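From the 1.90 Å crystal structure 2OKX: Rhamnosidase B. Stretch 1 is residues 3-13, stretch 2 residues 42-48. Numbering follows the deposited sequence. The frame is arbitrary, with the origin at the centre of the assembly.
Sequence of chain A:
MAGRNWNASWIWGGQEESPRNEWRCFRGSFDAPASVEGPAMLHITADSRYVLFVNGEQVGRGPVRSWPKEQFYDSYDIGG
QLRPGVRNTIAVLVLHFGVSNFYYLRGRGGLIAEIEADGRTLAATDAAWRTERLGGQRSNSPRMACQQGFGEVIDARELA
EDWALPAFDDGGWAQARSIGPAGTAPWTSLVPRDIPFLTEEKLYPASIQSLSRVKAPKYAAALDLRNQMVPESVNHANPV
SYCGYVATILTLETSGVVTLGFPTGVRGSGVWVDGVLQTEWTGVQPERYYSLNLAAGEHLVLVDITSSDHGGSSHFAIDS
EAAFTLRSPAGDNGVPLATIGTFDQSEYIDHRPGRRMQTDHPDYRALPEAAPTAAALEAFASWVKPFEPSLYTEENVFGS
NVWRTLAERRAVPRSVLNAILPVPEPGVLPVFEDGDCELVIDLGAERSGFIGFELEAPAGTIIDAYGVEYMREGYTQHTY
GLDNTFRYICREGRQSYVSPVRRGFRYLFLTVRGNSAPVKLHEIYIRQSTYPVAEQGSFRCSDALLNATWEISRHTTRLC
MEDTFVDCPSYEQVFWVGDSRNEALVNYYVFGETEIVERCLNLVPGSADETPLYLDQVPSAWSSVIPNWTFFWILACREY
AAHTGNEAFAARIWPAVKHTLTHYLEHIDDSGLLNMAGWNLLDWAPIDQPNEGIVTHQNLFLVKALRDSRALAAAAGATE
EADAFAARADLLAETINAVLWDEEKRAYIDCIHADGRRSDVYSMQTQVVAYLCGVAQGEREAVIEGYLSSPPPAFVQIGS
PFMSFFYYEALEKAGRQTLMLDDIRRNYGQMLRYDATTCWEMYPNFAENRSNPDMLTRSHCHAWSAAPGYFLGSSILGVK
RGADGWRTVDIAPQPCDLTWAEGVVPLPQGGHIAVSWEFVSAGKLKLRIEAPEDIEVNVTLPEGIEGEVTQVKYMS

Stretch 1 (3-13) GRNWNASWIWG
Stretch 2, residues 42-48: LHITADS

Residues 42-47 form an extended strand, and residues 3-13 run alongside it in the same general sense, as loop at first and as a strand by Ile11 and Trp12. The two strand axes cross at -42° and approach no closer than 9.0 Å, too far for backbone pairing; no hydrogen bond links the stretches, and side chains reach across the gap, and the contact buries 336 Å², both sides summed. In register, Trp6 CA lies 9.2 Å from His43 CA, Trp10 CA 8.5 Å from Ala46 CA, and Trp12 CA 9.8 Å from Asp47 CA.

Leu42 (phi/psi -119/110°) makes no contact with stretch 1. His43 (-97/130°; chi1 m, chi2 -76°) points toward stretch 1 and its ring stacks with Arg4. Arg4 (-141/169°), with chi1-chi3 p, t, m and chi4 -85°, lays its guanidinium flat on the imidazole, centres 4.0 Å apart and planes at 16°. Arg4 NE lies 3.4 Å from His43 CD2, while Arg4 CD sits over the same ring, 3.9 Å from its centroid, in a CH-pi contact. The indole of Trp6 (chi1 m, chi2 77°) presents its edge to the strand backbone, with Trp6 CZ3 3.7 Å from His43 O and Trp6 CH2 4.2 Å from Ile44 N.

Ile44 (-155/152°; chi1 t, chi2 t) has its CA-to-CB bond pointing away from stretch 1. Thr45 (-157/162°; chi1 t) turns back toward stretch 1, and its methyl CG2 meets Trp10 CH2 at 3.5 Å, a nonpolar contact. Trp10 (-68/132°; chi1 m, chi2 97°) reaches on along the strand, bringing CZ3 4.0 Å from Ala46 CA, where the Ala46 methyl points away. Asp47 (-131/117°; chi1 t) points toward stretch 1, but its carboxylate is hydrogen-bonded elsewhere in the structure; Trp12 (chi1 t, chi2 -121°) brings CZ3 4.5 Å from Asp47 O. A cis peptide then leads into Ser48.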

# COMPACT_ATOMS: atom_id res chain seq x y z
N GLY A 3 -12.24 26.49 -0.54
CA GLY A 3 -11.99 26.32 0.92
C GLY A 3 -12.91 27.17 1.77
O GLY A 3 -14.05 27.45 1.39
N ARG A 4 -12.43 27.56 2.94
CA ARG A 4 -13.21 28.40 3.84
C ARG A 4 -12.28 29.42 4.49
O ARG A 4 -11.06 29.32 4.38
CB ARG A 4 -13.86 27.54 4.93
CG ARG A 4 -12.88 26.79 5.83
CD ARG A 4 -13.63 25.91 6.82
NE ARG A 4 -14.39 26.69 7.80
CZ ARG A 4 -13.89 27.20 8.92
NH1 ARG A 4 -12.60 27.01 9.21
NH2 ARG A 4 -14.66 27.88 9.75
N ASN A 5 -12.86 30.40 5.18
CA ASN A 5 -12.06 31.42 5.86
C ASN A 5 -11.86 30.89 7.26
O ASN A 5 -12.85 30.62 7.98
CB ASN A 5 -12.82 32.75 5.95
CG ASN A 5 -13.17 33.30 4.60
OD1 ASN A 5 -12.34 33.30 3.65
ND2 ASN A 5 -14.40 33.81 4.48
N TRP A 6 -10.61 30.76 7.66
CA TRP A 6 -10.30 30.26 8.98
C TRP A 6 -10.09 31.34 10.04
O TRP A 6 -9.59 32.43 9.76
CB TRP A 6 -9.04 29.38 8.90
CG TRP A 6 -9.23 28.14 8.07
CD1 TRP A 6 -9.25 28.05 6.71
CD2 TRP A 6 -9.40 26.82 8.57
NE1 TRP A 6 -9.41 26.74 6.33
CE2 TRP A 6 -9.51 25.96 7.46
CE3 TRP A 6 -9.47 26.27 9.86
CZ2 TRP A 6 -9.69 24.57 7.59
CZ3 TRP A 6 -9.65 24.89 9.99
CH2 TRP A 6 -9.76 24.06 8.85
N ASN A 7 -10.48 31.00 11.27
CA ASN A 7 -10.34 31.88 12.42
C ASN A 7 -9.56 31.10 13.46
O ASN A 7 -9.73 31.29 14.66
CB ASN A 7 -11.71 32.26 12.98
CG ASN A 7 -12.56 33.01 11.98
OD1 ASN A 7 -12.19 34.09 11.52
ND2 ASN A 7 -13.71 32.43 11.63
N ALA A 8 -8.71 30.20 12.98
CA ALA A 8 -7.89 29.38 13.84
C ALA A 8 -6.46 29.43 13.32
O ALA A 8 -6.22 29.85 12.19
CB ALA A 8 -8.39 27.94 13.84
N SER A 9 -5.51 29.00 14.14
CA SER A 9 -4.11 29.02 13.74
C SER A 9 -3.47 27.65 13.81
O SER A 9 -3.84 26.82 14.65
CB SER A 9 -3.33 29.98 14.65
OG SER A 9 -3.90 31.28 14.63
N TRP A 10 -2.52 27.40 12.92
CA TRP A 10 -1.79 26.14 12.92
C TRP A 10 -0.96 26.18 14.20
O TRP A 10 -0.31 27.19 14.48
CB TRP A 10 -0.83 26.05 11.73
CG TRP A 10 -1.43 25.59 10.45
CD1 TRP A 10 -1.88 26.37 9.43
CD2 TRP A 10 -1.60 24.23 10.03
NE1 TRP A 10 -2.31 25.58 8.38
CE2 TRP A 10 -2.15 24.27 8.73
CE3 TRP A 10 -1.34 22.99 10.62
CZ2 TRP A 10 -2.44 23.10 8.01
CZ3 TRP A 10 -1.63 21.83 9.91
CH2 TRP A 10 -2.17 21.90 8.62
N ILE A 11 -0.98 25.11 14.97
CA ILE A 11 -0.21 25.06 16.20
C ILE A 11 0.59 23.78 16.32
O ILE A 11 0.27 22.76 15.71
CB ILE A 11 -1.11 25.18 17.45
CG1 ILE A 11 -2.08 23.99 17.51
CG2 ILE A 11 -1.87 26.49 17.42
CD1 ILE A 11 -2.92 23.95 18.77
N TRP A 12 1.65 23.84 17.12
CA TRP A 12 2.49 22.68 17.37
C TRP A 12 3.05 22.85 18.77
O TRP A 12 2.57 23.69 19.54
CB TRP A 12 3.62 22.60 16.34
CG TRP A 12 4.36 21.29 16.38
CD1 TRP A 12 5.69 21.11 16.61
CD2 TRP A 12 3.79 19.98 16.22
NE1 TRP A 12 5.99 19.76 16.62
CE2 TRP A 12 4.85 19.05 16.39
CE3 TRP A 12 2.50 19.51 15.97
CZ2 TRP A 12 4.64 17.67 16.30
CZ3 TRP A 12 2.30 18.13 15.88
CH2 TRP A 12 3.37 17.23 16.05
N GLY A 13 4.05 22.05 19.12
CA GLY A 13 4.65 22.12 20.44
C GLY A 13 6.08 21.64 20.37
O GLY A 13 6.47 21.00 19.39
N LEU A 42 -16.91 20.95 12.96
CA LEU A 42 -15.53 20.98 13.42
C LEU A 42 -14.67 20.71 12.19
O LEU A 42 -14.66 19.60 11.66
CB LEU A 42 -15.29 19.92 14.49
CG LEU A 42 -13.97 20.00 15.27
CD1 LEU A 42 -14.05 19.12 16.51
CD2 LEU A 42 -12.81 19.57 14.38
N HIS A 43 -13.97 21.74 11.74
CA HIS A 43 -13.10 21.66 10.57
C HIS A 43 -11.68 21.43 11.06
O HIS A 43 -11.19 22.14 11.93
CB HIS A 43 -13.19 22.97 9.79
CG HIS A 43 -14.59 23.39 9.49
ND1 HIS A 43 -15.36 22.80 8.50
CD2 HIS A 43 -15.37 24.34 10.05
CE1 HIS A 43 -16.55 23.37 8.47
NE2 HIS A 43 -16.58 24.31 9.40
N ILE A 44 -11.01 20.43 10.49
CA ILE A 44 -9.67 20.10 10.94
C ILE A 44 -8.77 19.41 9.92
O ILE A 44 -9.23 18.74 8.99
CB ILE A 44 -9.77 19.17 12.18
CG1 ILE A 44 -8.38 18.71 12.63
CG2 ILE A 44 -10.63 17.95 11.84
CD1 ILE A 44 -8.41 17.82 13.86
N THR A 45 -7.47 19.62 10.09
CA THR A 45 -6.45 18.98 9.27
C THR A 45 -5.18 19.00 10.11
O THR A 45 -5.10 19.73 11.10
CB THR A 45 -6.21 19.70 7.92
OG1 THR A 45 -5.40 18.86 7.09
CG2 THR A 45 -5.50 21.03 8.12
N ALA A 46 -4.21 18.17 9.76
CA ALA A 46 -2.98 18.12 10.51
C ALA A 46 -1.85 17.57 9.67
O ALA A 46 -2.06 17.08 8.56
CB ALA A 46 -3.16 17.26 11.75
N ASP A 47 -0.64 17.66 10.20
CA ASP A 47 0.56 17.18 9.54
C ASP A 47 1.28 16.36 10.60
O ASP A 47 1.72 16.93 11.60
CB ASP A 47 1.43 18.36 9.10
CG ASP A 47 2.64 17.93 8.28
OD1 ASP A 47 3.26 16.92 8.65
OD2 ASP A 47 2.96 18.61 7.28
N SER A 48 1.45 15.05 10.40
CA SER A 48 1.03 14.33 9.19
C SER A 48 -0.39 13.75 9.21
O SER A 48 -1.10 13.81 8.20
CB SER A 48 2.01 13.18 8.94
OG SER A 48 3.35 13.60 9.08